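Local coordinates for acyl-coenzyme A thioesterase THEM4 (Rhodococcus sp., PDB 2OV9), which probably hydrolyses medium- and long-chain acyl-coenzyme A thioesters, such as decanoyl- and oleoyl-CoA, to the free fatty acid and coenzyme A, at residues R87-T92 and L138-G143. Numbering follows the deposited sequence.
Sequences RHDPVT and LDHVLG
Val91 in the loop 87-92 comes nearest His140 of the helical segment 138-143, their CA atoms 7.0 Å apart, and no hydrogen bond joins the two backbones. The imidazole of His140 reaches toward the loop, its CG anti to the backbone N (chi1 -164°), and the Asp89 carboxylate lies over one ring face with the planes only 16° apart. Asp89 OD2 sits 3.3 Å above the His140 ring plane, offset toward the rim. Val91 CG2 packs on His140 CB at 3.5 Å, while Val91 CB makes an off-centre CH-pi contact, 4.2 Å from the ring centroid. Thr92 CG2 meets His140 CD2 obliquely at 3.6 Å. The helix 131-148 is the long central helix of the hot-dog fold, wrapped by the antiparallel sheet, and His140 ND1 is hydrogen-bonded across the dimer to His130 of the second subunit. The carboxylate's rotation is fixed within its own loop: Asp89 OD2 accepts from Val91 N in an Asx turn, extended to an Asx motif by Thr92 N at 2.7 Å, both from one face of its plane, while the Thr92 hydroxyl donates to the syn lone pair of Asp89 OD1, which also bonds to Thr86 OG1. With an alanine here, the Val91 and Thr92 N-H groups and the Thr92 hydroxyl would probably lose their acceptor, and the ring face its carboxylate.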
loop_
_atom_site.group_PDB
_atom_site.type_symbol
_atom_site.label_atom_id
_atom_site.label_comp_id
_atom_site.label_asym_id
_atom_site.label_seq_id
_atom_site.Cartn_x
_atom_site.Cartn_y
_atom_site.Cartn_z
ATOM N N ARG B 87 -13.165 3.099 -7.391
ATOM C CA ARG B 87 -13.193 4.356 -6.651
ATOM C C ARG B 87 -12.884 4.205 -5.131
ATOM O O ARG B 87 -12.961 5.171 -4.370
ATOM C CB ARG B 87 -14.584 4.952 -6.821
ATOM C CG ARG B 87 -14.568 6.435 -6.983
ATOM C CD ARG B 87 -15.966 6.978 -6.881
ATOM N NE ARG B 87 -15.975 8.403 -6.556
ATOM C CZ ARG B 87 -16.117 8.887 -5.326
ATOM N NH1 ARG B 87 -16.241 8.055 -4.296
ATOM N NH2 ARG B 87 -16.124 10.198 -5.132
ATOM N N HIS B 88 -12.580 2.983 -4.700
ATOM C CA HIS B 88 -12.489 2.641 -3.280
ATOM C C HIS B 88 -11.126 2.063 -2.947
ATOM O O HIS B 88 -10.881 1.627 -1.813
ATOM C CB HIS B 88 -13.503 1.549 -2.979
ATOM C CG HIS B 88 -13.248 0.283 -3.740
ATOM N ND1 HIS B 88 -13.843 0.014 -4.955
ATOM C CD2 HIS B 88 -12.443 -0.777 -3.471
ATOM C CE1 HIS B 88 -13.426 -1.160 -5.398
ATOM N NE2 HIS B 88 -12.578 -1.663 -4.517
ATOM N N ASP B 89 -10.269 2.018 -3.960
ATOM C CA ASP B 89 -9.013 1.303 -3.908
ATOM C C ASP B 89 -7.940 2.096 -3.135
ATOM O O ASP B 89 -8.065 3.313 -2.987
ATOM C CB ASP B 89 -8.571 1.045 -5.342
ATOM C CG ASP B 89 -8.227 2.310 -6.049
ATOM O OD1 ASP B 89 -9.124 2.953 -6.621
ATOM O OD2 ASP B 89 -7.049 2.684 -6.004
ATOM N N PRO B 90 -6.908 1.404 -2.600
ATOM C CA PRO B 90 -5.835 2.100 -1.888
ATOM C C PRO B 90 -4.807 2.869 -2.712
ATOM O O PRO B 90 -3.791 3.285 -2.159
ATOM C CB PRO B 90 -5.156 0.979 -1.082
ATOM C CG PRO B 90 -5.423 -0.274 -1.871
ATOM C CD PRO B 90 -6.765 -0.069 -2.533
ATOM N N VAL B 91 -5.049 3.070 -4.003
ATOM C CA VAL B 91 -4.129 3.871 -4.832
ATOM C C VAL B 91 -4.767 5.191 -5.224
ATOM O O VAL B 91 -4.127 6.242 -5.143
ATOM C CB VAL B 91 -3.686 3.098 -6.122
ATOM C CG1 VAL B 91 -2.731 3.949 -6.982
ATOM C CG2 VAL B 91 -3.032 1.755 -5.752
ATOM N N THR B 92 -6.041 5.129 -5.624
ATOM C CA THR B 92 -6.742 6.293 -6.179
ATOM C C THR B 92 -8.019 6.697 -5.417
ATOM O O THR B 92 -8.631 7.704 -5.762
ATOM C CB THR B 92 -7.158 6.062 -7.666
ATOM O OG1 THR B 92 -8.342 5.240 -7.713
ATOM C CG2 THR B 92 -6.040 5.388 -8.486
ATOM N N LEU B 138 2.063 0.567 -9.417
ATOM C CA LEU B 138 2.207 0.076 -10.814
ATOM C C LEU B 138 1.156 -0.996 -11.129
ATOM O O LEU B 138 0.555 -0.992 -12.199
ATOM C CB LEU B 138 3.635 -0.437 -11.104
ATOM C CG LEU B 138 4.644 0.703 -11.379
ATOM C CD1 LEU B 138 6.057 0.183 -11.382
ATOM C CD2 LEU B 138 4.356 1.367 -12.703
ATOM N N ASP B 139 0.928 -1.909 -10.191
ATOM C CA ASP B 139 -0.125 -2.894 -10.379
ATOM C C ASP B 139 -1.453 -2.199 -10.746
ATOM O O ASP B 139 -2.083 -2.512 -11.777
ATOM C CB ASP B 139 -0.287 -3.739 -9.112
ATOM C CG ASP B 139 -1.401 -4.753 -9.232
ATOM O OD1 ASP B 139 -1.182 -5.801 -9.848
ATOM O OD2 ASP B 139 -2.505 -4.504 -8.728
ATOM N N HIS B 140 -1.879 -1.261 -9.902
ATOM C CA HIS B 140 -3.104 -0.520 -10.151
ATOM C C HIS B 140 -3.138 0.231 -11.476
ATOM O O HIS B 140 -4.135 0.183 -12.197
ATOM C CB HIS B 140 -3.402 0.491 -9.041
ATOM C CG HIS B 140 -4.816 0.965 -9.079
ATOM N ND1 HIS B 140 -5.859 0.192 -8.617
ATOM C CD2 HIS B 140 -5.374 2.072 -9.621
ATOM C CE1 HIS B 140 -7.002 0.822 -8.832
ATOM N NE2 HIS B 140 -6.734 1.975 -9.424
ATOM N N VAL B 141 -2.073 0.968 -11.779
ATOM C CA VAL B 141 -1.979 1.635 -13.074
ATOM C C VAL B 141 -2.189 0.695 -14.261
ATOM O O VAL B 141 -2.845 1.083 -15.238
ATOM C CB VAL B 141 -0.640 2.399 -13.225
ATOM C CG1 VAL B 141 -0.567 3.065 -14.584
ATOM C CG2 VAL B 141 -0.581 3.466 -12.151
ATOM N N LEU B 142 -1.617 -0.518 -14.195
ATOM C CA LEU B 142 -1.828 -1.515 -15.265
ATOM C C LEU B 142 -3.308 -1.878 -15.386
ATOM O O LEU B 142 -3.820 -2.030 -16.495
ATOM C CB LEU B 142 -1.003 -2.810 -15.039
ATOM C CG LEU B 142 0.529 -2.673 -14.982
ATOM C CD1 LEU B 142 1.162 -4.051 -14.952
ATOM C CD2 LEU B 142 1.022 -1.872 -16.171
ATOM N N GLY B 143 -3.986 -2.017 -14.248
ATOM C CA GLY B 143 -5.446 -2.235 -14.247
ATOM C C GLY B 143 -6.217 -1.126 -14.939
ATOM O O GLY B 143 -7.153 -1.367 -15.697
#